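Long-range contacts in Ydr267cp (Saccharomyces cerevisiae, PDB 2HES), which is an essential WD40-repeat component of the cytosolic iron-sulfur protein assembly machinery, required for maturation of extramitochondrial iron-sulfur proteins: residues Gln150-Asp155 and Asp174-Ile179; Gly210-Cys215 and Asp235-Val240; Glu144-Leu149 and Tyr183-Glu188. One frame throughout, in Å; residues are numbered along the deposited sequence.

Contact 1. Residues Gln150-Asp155 and Asp174-Ile179; sequences QEHSQD and DDTVRI
His152 and Asp174 make the polar core of this contact and, with Ser170, an example of the Asp-His-Ser network that recurs in WD40 repeats. The histidine donates from ND1 to Asp174 OD2 at 2.9 Å, with the acceptor in the ring plane. The N-H comes in on the syn side of the carboxylate but 31° out of its plane, and the anti side of the same oxygen takes the backbone N of Ser153 at 3.1 Å. The other oxygen, OD1, accepts from Thr176 N, closing an Asx turn, and from Thr176 OG1. Four donors thus fix the carboxylate, whose CG stands between the backbone N and the carbonyl carbon of Asp174 (chi1 69°). With an alanine here the four donors lose this acceptor, and the His152 ring, still held at NE2, would probably be less firmly fixed in rotation. Packing is also close over one face of that ring, where Arg178 CD sits above the centre in a CH-pi contact, 3.8 Å from the centroid.

Toward solvent the fit slackens. Of the Glu151 side chain, CB alone meets a face of the Arg178 guanidinium, 3.5 Å from NH1, and the bent chain carries the carboxylate away. Gln154 likewise touches Asp174 through CB and CG while its amide leads outward.

His152 NE2 is hydrogen-bonded to Ser170 OG, which ties the loop before strand 156-161 to strand 167-172, while the bonds to Asp174 tie it to the turn entering strand 177-183, whose other flank is strand 186-193.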
# COMPACT_ATOMS: atom_id res chain seq x y z
N GLN A 150 -15.21 12.06 -3.35
CA GLN A 150 -15.20 12.83 -2.09
C GLN A 150 -16.31 12.31 -1.20
O GLN A 150 -17.40 12.88 -1.14
CB GLN A 150 -15.38 14.32 -2.42
CG GLN A 150 -14.28 14.87 -3.31
CD GLN A 150 -14.33 16.38 -3.44
OE1 GLN A 150 -14.62 16.91 -4.51
NE2 GLN A 150 -14.08 17.08 -2.33
N GLU A 151 -16.04 11.21 -0.49
CA GLU A 151 -17.03 10.69 0.47
C GLU A 151 -16.48 10.54 1.88
O GLU A 151 -17.25 10.64 2.87
CB GLU A 151 -17.65 9.37 0.01
CG GLU A 151 -18.29 9.41 -1.41
CD GLU A 151 -19.36 10.50 -1.59
OE1 GLU A 151 -20.23 10.68 -0.71
OE2 GLU A 151 -19.33 11.17 -2.65
N HIS A 152 -15.17 10.31 1.98
CA HIS A 152 -14.49 10.23 3.27
C HIS A 152 -14.71 11.58 3.96
O HIS A 152 -14.89 12.60 3.28
CB HIS A 152 -12.98 9.91 3.14
CG HIS A 152 -12.71 8.45 2.91
ND1 HIS A 152 -12.99 7.49 3.86
CD2 HIS A 152 -12.20 7.79 1.84
CE1 HIS A 152 -12.66 6.30 3.38
NE2 HIS A 152 -12.20 6.45 2.16
N SER A 153 -14.76 11.55 5.27
CA SER A 153 -14.96 12.80 6.02
C SER A 153 -13.68 13.32 6.65
O SER A 153 -13.70 14.41 7.29
CB SER A 153 -16.03 12.59 7.10
OG SER A 153 -15.55 11.67 8.07
N GLN A 154 -12.59 12.56 6.52
CA GLN A 154 -11.24 12.93 6.98
C GLN A 154 -10.15 12.49 6.00
O GLN A 154 -10.45 11.77 5.01
CB GLN A 154 -10.92 12.38 8.39
CG GLN A 154 -11.84 12.85 9.50
CD GLN A 154 -11.68 14.33 9.83
OE1 GLN A 154 -10.56 14.88 9.86
NE2 GLN A 154 -12.81 14.98 10.09
N ASP A 155 -8.91 12.96 6.26
CA ASP A 155 -7.62 12.55 5.62
C ASP A 155 -7.69 11.08 5.12
O ASP A 155 -7.94 10.15 5.89
CB ASP A 155 -6.52 12.84 6.68
CG ASP A 155 -5.11 12.27 6.36
OD1 ASP A 155 -4.64 12.10 5.19
OD2 ASP A 155 -4.39 12.05 7.37
N ASP A 174 -10.93 8.79 9.05
CA ASP A 174 -12.35 8.78 9.49
C ASP A 174 -12.77 7.42 10.04
O ASP A 174 -13.94 7.21 10.37
CB ASP A 174 -13.31 9.29 8.42
CG ASP A 174 -13.42 8.33 7.23
OD1 ASP A 174 -12.90 7.22 7.36
OD2 ASP A 174 -14.08 8.71 6.23
N ASP A 175 -11.81 6.52 10.15
CA ASP A 175 -11.96 5.16 10.74
C ASP A 175 -12.63 4.14 9.82
O ASP A 175 -12.90 2.99 10.24
CB ASP A 175 -12.73 5.17 12.08
CG ASP A 175 -12.13 6.11 13.12
OD1 ASP A 175 -10.98 6.57 12.97
OD2 ASP A 175 -12.84 6.35 14.12
N THR A 176 -12.85 4.54 8.57
CA THR A 176 -13.47 3.63 7.58
C THR A 176 -12.54 3.23 6.45
O THR A 176 -11.49 3.85 6.21
CB THR A 176 -14.76 4.18 6.98
OG1 THR A 176 -14.45 5.23 6.03
CG2 THR A 176 -15.69 4.71 8.08
N VAL A 177 -12.85 2.08 5.86
CA VAL A 177 -12.38 1.74 4.52
C VAL A 177 -13.59 1.92 3.58
O VAL A 177 -14.71 1.51 3.92
CB VAL A 177 -11.88 0.28 4.45
CG1 VAL A 177 -11.57 -0.11 2.98
CG2 VAL A 177 -10.66 0.08 5.35
N ARG A 178 -13.38 2.53 2.40
CA ARG A 178 -14.42 2.62 1.39
C ARG A 178 -14.00 1.81 0.18
O ARG A 178 -12.82 1.76 -0.17
CB ARG A 178 -14.74 4.07 0.99
CG ARG A 178 -15.60 4.74 2.06
CD ARG A 178 -16.00 6.14 1.64
NE ARG A 178 -16.79 6.74 2.69
CZ ARG A 178 -18.09 6.91 2.69
NH1 ARG A 178 -18.85 6.55 1.65
NH2 ARG A 178 -18.64 7.46 3.78
N ILE A 179 -14.99 1.18 -0.44
CA ILE A 179 -14.76 0.38 -1.65
C ILE A 179 -15.38 1.15 -2.78
O ILE A 179 -16.54 1.60 -2.67
CB ILE A 179 -15.43 -1.06 -1.52
CG1 ILE A 179 -14.98 -1.82 -0.27
CG2 ILE A 179 -15.17 -1.89 -2.82
CD1 ILE A 179 -13.48 -2.04 -0.20

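Contact 2. Residues Gly210-Cys215 and Asp235-Val240; sequences GVFRLC and DQQEWV
Trp239 meets the segment 210-215 through the outer corner of its six-membered ring. CH2 lies 3.7 Å from Phe212 CB, while the neighbouring ring atom CZ2 is 4.0 Å from Leu214 CB. The same CZ2 stands equally far from Arg213 CA, so the indole nestles against backbone as well as side chains. Phe212 and Leu214 touch it through their first side-chain carbons, and these three atoms approach obliquely. In the plane of the indole, at its rim, lie Arg213 C and Leu214 N.

Gln237 belongs to the first shell too. Its NE2 comes within 4.3 Å of Phe212 CE2, and its OE1 lies in the indole plane, 3.5 Å from Trp239 CZ3, where the partial negative charge of the amide oxygen would suit the weakly positive ring-edge hydrogens.

A second shell sets these groups in place. The Phe212 ring meets His162 edge-to-face and Tyr228 with the planes at about 45°. The Arg213 side chain leaves the backbone away from segment 235-240, and its guanidinium is held by salt bridges to Asp206, Glu242 and Glu278.

Both segments belong to one four-stranded propeller blade, yet they are not paired: strand 223-231 runs between strands 213-218 and 237-244, and the indole bridges across it. Beyond the contact, Leu214 and Trp239 pack on strands 177-183 and 186-193 of the preceding blade, while Arg213 and Cys215 reach strand 253-258 of the next.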
# COMPACT_ATOMS: atom_id res chain seq x y z
N GLY A 210 -11.97 -15.67 -6.83
CA GLY A 210 -13.41 -15.66 -6.55
C GLY A 210 -13.82 -14.43 -5.75
O GLY A 210 -13.21 -13.34 -5.89
N VAL A 211 -14.83 -14.61 -4.90
CA VAL A 211 -15.43 -13.47 -4.19
C VAL A 211 -14.44 -12.84 -3.22
O VAL A 211 -13.52 -13.50 -2.71
CB VAL A 211 -16.76 -13.87 -3.50
CG1 VAL A 211 -17.77 -14.37 -4.58
CG2 VAL A 211 -16.48 -14.94 -2.42
N PHE A 212 -14.65 -11.56 -2.92
CA PHE A 212 -13.57 -10.71 -2.38
C PHE A 212 -13.47 -10.72 -0.87
O PHE A 212 -14.46 -10.85 -0.17
CB PHE A 212 -13.78 -9.24 -2.79
CG PHE A 212 -14.29 -9.05 -4.20
CD1 PHE A 212 -13.54 -9.50 -5.30
CD2 PHE A 212 -15.53 -8.44 -4.41
CE1 PHE A 212 -14.02 -9.33 -6.59
CE2 PHE A 212 -16.02 -8.26 -5.73
CZ PHE A 212 -15.26 -8.72 -6.80
N ARG A 213 -12.24 -10.55 -0.38
CA ARG A 213 -12.04 -10.19 1.05
C ARG A 213 -10.94 -9.15 1.12
O ARG A 213 -10.22 -8.92 0.13
CB ARG A 213 -11.63 -11.39 1.90
CG ARG A 213 -12.70 -12.47 1.95
CD ARG A 213 -12.35 -13.47 3.07
NE ARG A 213 -11.11 -14.19 2.77
CZ ARG A 213 -10.58 -15.11 3.56
NH1 ARG A 213 -11.18 -15.45 4.71
NH2 ARG A 213 -9.47 -15.73 3.20
N LEU A 214 -10.84 -8.49 2.27
CA LEU A 214 -9.83 -7.43 2.43
C LEU A 214 -9.33 -7.45 3.87
O LEU A 214 -10.16 -7.68 4.76
CB LEU A 214 -10.52 -6.07 2.15
CG LEU A 214 -9.70 -4.81 2.28
CD1 LEU A 214 -9.33 -4.37 0.87
CD2 LEU A 214 -10.44 -3.70 3.04
N CYS A 215 -8.03 -7.21 4.11
CA CYS A 215 -7.61 -6.98 5.51
C CYS A 215 -7.20 -5.53 5.68
O CYS A 215 -6.78 -4.83 4.72
CB CYS A 215 -6.46 -7.91 5.91
SG CYS A 215 -4.91 -7.67 4.94
N ASP A 235 -27.38 -2.19 -6.00
CA ASP A 235 -26.10 -2.42 -6.68
C ASP A 235 -24.93 -1.94 -5.81
O ASP A 235 -23.84 -1.72 -6.28
CB ASP A 235 -26.10 -1.74 -8.04
CG ASP A 235 -25.23 -2.45 -9.05
OD1 ASP A 235 -24.54 -3.41 -8.65
OD2 ASP A 235 -25.23 -2.04 -10.23
N GLN A 236 -25.20 -1.79 -4.52
CA GLN A 236 -24.19 -1.52 -3.53
C GLN A 236 -23.69 -2.87 -3.05
O GLN A 236 -24.37 -3.88 -3.27
CB GLN A 236 -24.84 -0.82 -2.36
CG GLN A 236 -25.25 0.63 -2.67
CD GLN A 236 -24.06 1.56 -2.51
OE1 GLN A 236 -23.57 2.08 -3.48
NE2 GLN A 236 -23.54 1.69 -1.28
N GLN A 237 -22.55 -2.88 -2.37
CA GLN A 237 -21.97 -4.15 -1.90
C GLN A 237 -22.16 -4.28 -0.41
O GLN A 237 -21.88 -3.34 0.33
CB GLN A 237 -20.48 -4.21 -2.20
CG GLN A 237 -20.16 -4.25 -3.72
CD GLN A 237 -18.69 -4.45 -4.03
OE1 GLN A 237 -17.83 -4.39 -3.14
NE2 GLN A 237 -18.38 -4.71 -5.33
N GLU A 238 -22.58 -5.46 0.01
CA GLU A 238 -22.71 -5.78 1.42
C GLU A 238 -21.41 -6.42 1.87
O GLU A 238 -20.95 -7.37 1.26
CB GLU A 238 -23.89 -6.71 1.66
CG GLU A 238 -25.18 -6.15 1.06
CD GLU A 238 -26.44 -6.81 1.59
OE1 GLU A 238 -26.35 -7.73 2.45
OE2 GLU A 238 -27.53 -6.40 1.13
N TRP A 239 -20.84 -5.90 2.94
CA TRP A 239 -19.56 -6.38 3.43
C TRP A 239 -19.65 -6.47 4.98
O TRP A 239 -20.33 -5.61 5.61
CB TRP A 239 -18.50 -5.37 2.91
CG TRP A 239 -17.23 -5.91 2.66
CD1 TRP A 239 -16.48 -6.48 3.62
CD2 TRP A 239 -16.43 -5.98 1.43
NE1 TRP A 239 -15.30 -6.90 3.11
CE2 TRP A 239 -15.22 -6.62 1.79
CE3 TRP A 239 -16.61 -5.59 0.07
CZ2 TRP A 239 -14.20 -6.87 0.90
CZ3 TRP A 239 -15.56 -5.84 -0.83
CH2 TRP A 239 -14.38 -6.50 -0.40
N VAL A 240 -19.04 -7.49 5.60
CA VAL A 240 -18.99 -7.58 7.09
C VAL A 240 -17.56 -7.85 7.52
O VAL A 240 -16.79 -8.33 6.73
CB VAL A 240 -19.90 -8.68 7.70
CG1 VAL A 240 -21.37 -8.34 7.37
CG2 VAL A 240 -19.43 -10.14 7.26

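Contact 3. Residues Glu144-Leu149 and Tyr183-Glu188; sequences ECISVL and YDDDWE
A seam between two propeller blades is made here, where the outermost strand 144-149 of one blade packs against the hairpin end and outermost strand 186-193 of the next. The hairpin turns through a type I' beta turn from Tyr183 to Asp186, closed by reciprocal backbone hydrogen bonds between those two residues. Facing it, strand 144-149 carries a classic beta bulge, in which Ile146 and Ser147 both lie opposite Ile133. The two short strand segments run in nearly the same direction, 31° apart, with axes approaching to 7.3 Å, a packing distance rather than a pairing one.

Trp187 receives the bulge. The methyl CD1 of Ile146 reaches the pyrrole part of the indole, 3.5 Å from NE1 and 3.9 Å from CD1 of the tryptophan, and the two side chains cross obliquely. The branch that bears this methyl starts from CG1, set between the backbone N and the carbonyl carbon (chi1 56°). Next along the strand, Ser147 OG lies 3.7 Å from Trp187 CB, with its own CB slightly farther from the same carbon. Leu149 completes the row from the far end: CD2 stands 3.4 Å from the backbone O of Trp187 and 4.0 Å from its CB.

Around the seam, the indole meets Trp161 of its own blade with the ring planes nearly perpendicular, and Asp185 OD1 makes a weak hydrogen bond to Tyr121 OH across the blade boundary.

What joins these segments is therefore mostly van der Waals contact of aliphatic carbons and the Ser147 hydroxymethyl with the indole, its CB and the Trp187 backbone. Such contacts depend on shape more than on precise bond direction, so the two segments are probably matched by fit, the weak Asp185-Tyr121 bond adding a polar link beside them.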
# COMPACT_ATOMS: atom_id res chain seq x y z
N GLU A 144 -5.57 11.64 -17.74
CA GLU A 144 -6.89 12.28 -17.77
C GLU A 144 -7.61 11.99 -16.47
O GLU A 144 -7.75 10.85 -16.10
CB GLU A 144 -7.72 11.69 -18.89
CG GLU A 144 -9.04 12.41 -19.06
CD GLU A 144 -9.93 11.78 -20.11
OE1 GLU A 144 -9.41 11.08 -21.00
OE2 GLU A 144 -11.15 12.00 -20.05
N CYS A 145 -8.08 13.03 -15.79
CA CYS A 145 -8.80 12.80 -14.55
C CYS A 145 -10.20 12.38 -14.87
O CYS A 145 -10.96 13.15 -15.49
CB CYS A 145 -8.81 14.05 -13.67
SG CYS A 145 -9.73 13.72 -12.17
N ILE A 146 -10.57 11.17 -14.47
CA ILE A 146 -11.92 10.73 -14.83
C ILE A 146 -12.93 10.77 -13.69
O ILE A 146 -14.15 10.76 -13.90
CB ILE A 146 -11.91 9.36 -15.47
CG1 ILE A 146 -11.25 8.35 -14.56
CG2 ILE A 146 -11.22 9.40 -16.83
CD1 ILE A 146 -11.70 6.92 -14.85
N SER A 147 -12.43 10.76 -12.45
CA SER A 147 -13.32 10.91 -11.29
C SER A 147 -12.63 11.55 -10.10
O SER A 147 -11.42 11.39 -9.90
CB SER A 147 -13.92 9.56 -10.90
OG SER A 147 -14.85 9.78 -9.86
N VAL A 148 -13.41 12.30 -9.34
CA VAL A 148 -12.96 12.94 -8.11
C VAL A 148 -13.92 12.49 -7.01
O VAL A 148 -15.11 12.86 -7.03
CB VAL A 148 -12.96 14.47 -8.23
CG1 VAL A 148 -12.59 15.09 -6.88
CG2 VAL A 148 -11.94 14.93 -9.25
N LEU A 149 -13.40 11.70 -6.07
CA LEU A 149 -14.25 10.88 -5.20
C LEU A 149 -14.13 11.41 -3.78
O LEU A 149 -13.07 11.29 -3.14
CB LEU A 149 -13.78 9.45 -5.24
CG LEU A 149 -13.94 8.81 -6.61
CD1 LEU A 149 -13.17 7.53 -6.66
CD2 LEU A 149 -15.47 8.63 -6.90
N TYR A 183 -19.30 1.89 -12.95
CA TYR A 183 -20.17 1.44 -14.03
C TYR A 183 -19.95 2.41 -15.18
O TYR A 183 -20.37 3.56 -15.11
CB TYR A 183 -21.63 1.38 -13.58
CG TYR A 183 -21.85 0.22 -12.65
CD1 TYR A 183 -22.12 -1.07 -13.14
CD2 TYR A 183 -21.73 0.38 -11.27
CE1 TYR A 183 -22.28 -2.15 -12.28
CE2 TYR A 183 -21.89 -0.70 -10.40
CZ TYR A 183 -22.17 -1.95 -10.91
OH TYR A 183 -22.33 -3.01 -10.05
N ASP A 184 -19.21 1.96 -16.20
CA ASP A 184 -18.85 2.79 -17.36
C ASP A 184 -18.23 4.12 -16.92
O ASP A 184 -18.75 5.20 -17.24
CB ASP A 184 -20.08 3.01 -18.26
CG ASP A 184 -19.72 3.48 -19.68
OD1 ASP A 184 -18.77 2.93 -20.30
OD2 ASP A 184 -20.39 4.39 -20.19
N ASP A 185 -17.13 4.02 -16.17
CA ASP A 185 -16.35 5.18 -15.71
C ASP A 185 -17.06 6.10 -14.71
O ASP A 185 -16.46 7.05 -14.21
CB ASP A 185 -15.77 5.99 -16.88
CG ASP A 185 -15.17 5.10 -17.97
OD1 ASP A 185 -13.92 5.01 -18.03
OD2 ASP A 185 -15.95 4.50 -18.75
N ASP A 186 -18.34 5.81 -14.43
CA ASP A 186 -19.03 6.42 -13.29
C ASP A 186 -18.53 5.71 -12.04
O ASP A 186 -19.14 4.72 -11.65
CB ASP A 186 -20.54 6.22 -13.41
CG ASP A 186 -21.33 6.93 -12.28
OD1 ASP A 186 -20.72 7.57 -11.39
OD2 ASP A 186 -22.59 6.86 -12.29
N TRP A 187 -17.47 6.24 -11.42
CA TRP A 187 -16.91 5.67 -10.17
C TRP A 187 -17.71 6.13 -8.96
O TRP A 187 -17.93 7.34 -8.79
CB TRP A 187 -15.43 6.10 -9.99
CG TRP A 187 -14.52 5.35 -10.85
CD1 TRP A 187 -14.14 5.66 -12.12
CD2 TRP A 187 -13.90 4.09 -10.53
NE1 TRP A 187 -13.31 4.68 -12.62
CE2 TRP A 187 -13.15 3.70 -11.66
CE3 TRP A 187 -13.92 3.26 -9.41
CZ2 TRP A 187 -12.42 2.52 -11.69
CZ3 TRP A 187 -13.17 2.10 -9.44
CH2 TRP A 187 -12.44 1.74 -10.57
N GLU A 188 -18.13 5.20 -8.11
CA GLU A 188 -18.80 5.59 -6.89
C GLU A 188 -18.46 4.66 -5.77
O GLU A 188 -17.86 3.62 -6.01
CB GLU A 188 -20.31 5.66 -7.08
CG GLU A 188 -20.91 4.40 -7.61
CD GLU A 188 -22.40 4.58 -7.85
OE1 GLU A 188 -23.03 5.34 -7.07
OE2 GLU A 188 -22.93 3.96 -8.79

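The three contacts follow the propeller from blade to blade. Contact 3 joins the blade ending in strand 144-149 to the next; contact 1, nested in the loop that contact 3 closes, joins the loop entering that next blade to the turn before its strand 177-183, and contact 2 lies in the blade after. Centres of contacts 1 and 2 are about 17 Å apart, as are those of 1 and 3. Contacts 1 and 2 touch directly: Val177 CG1 lies 3.8 Å from Leu214 CD2, and Ile179 CG2 is 3.7 Å from Gln237 OE1. Contacts 2 and 3, about 20 Å apart by centres, meet through a probable, weak hydrogen bond between Tyr183 OH and Asp235 OD1, 2.6 Å apart.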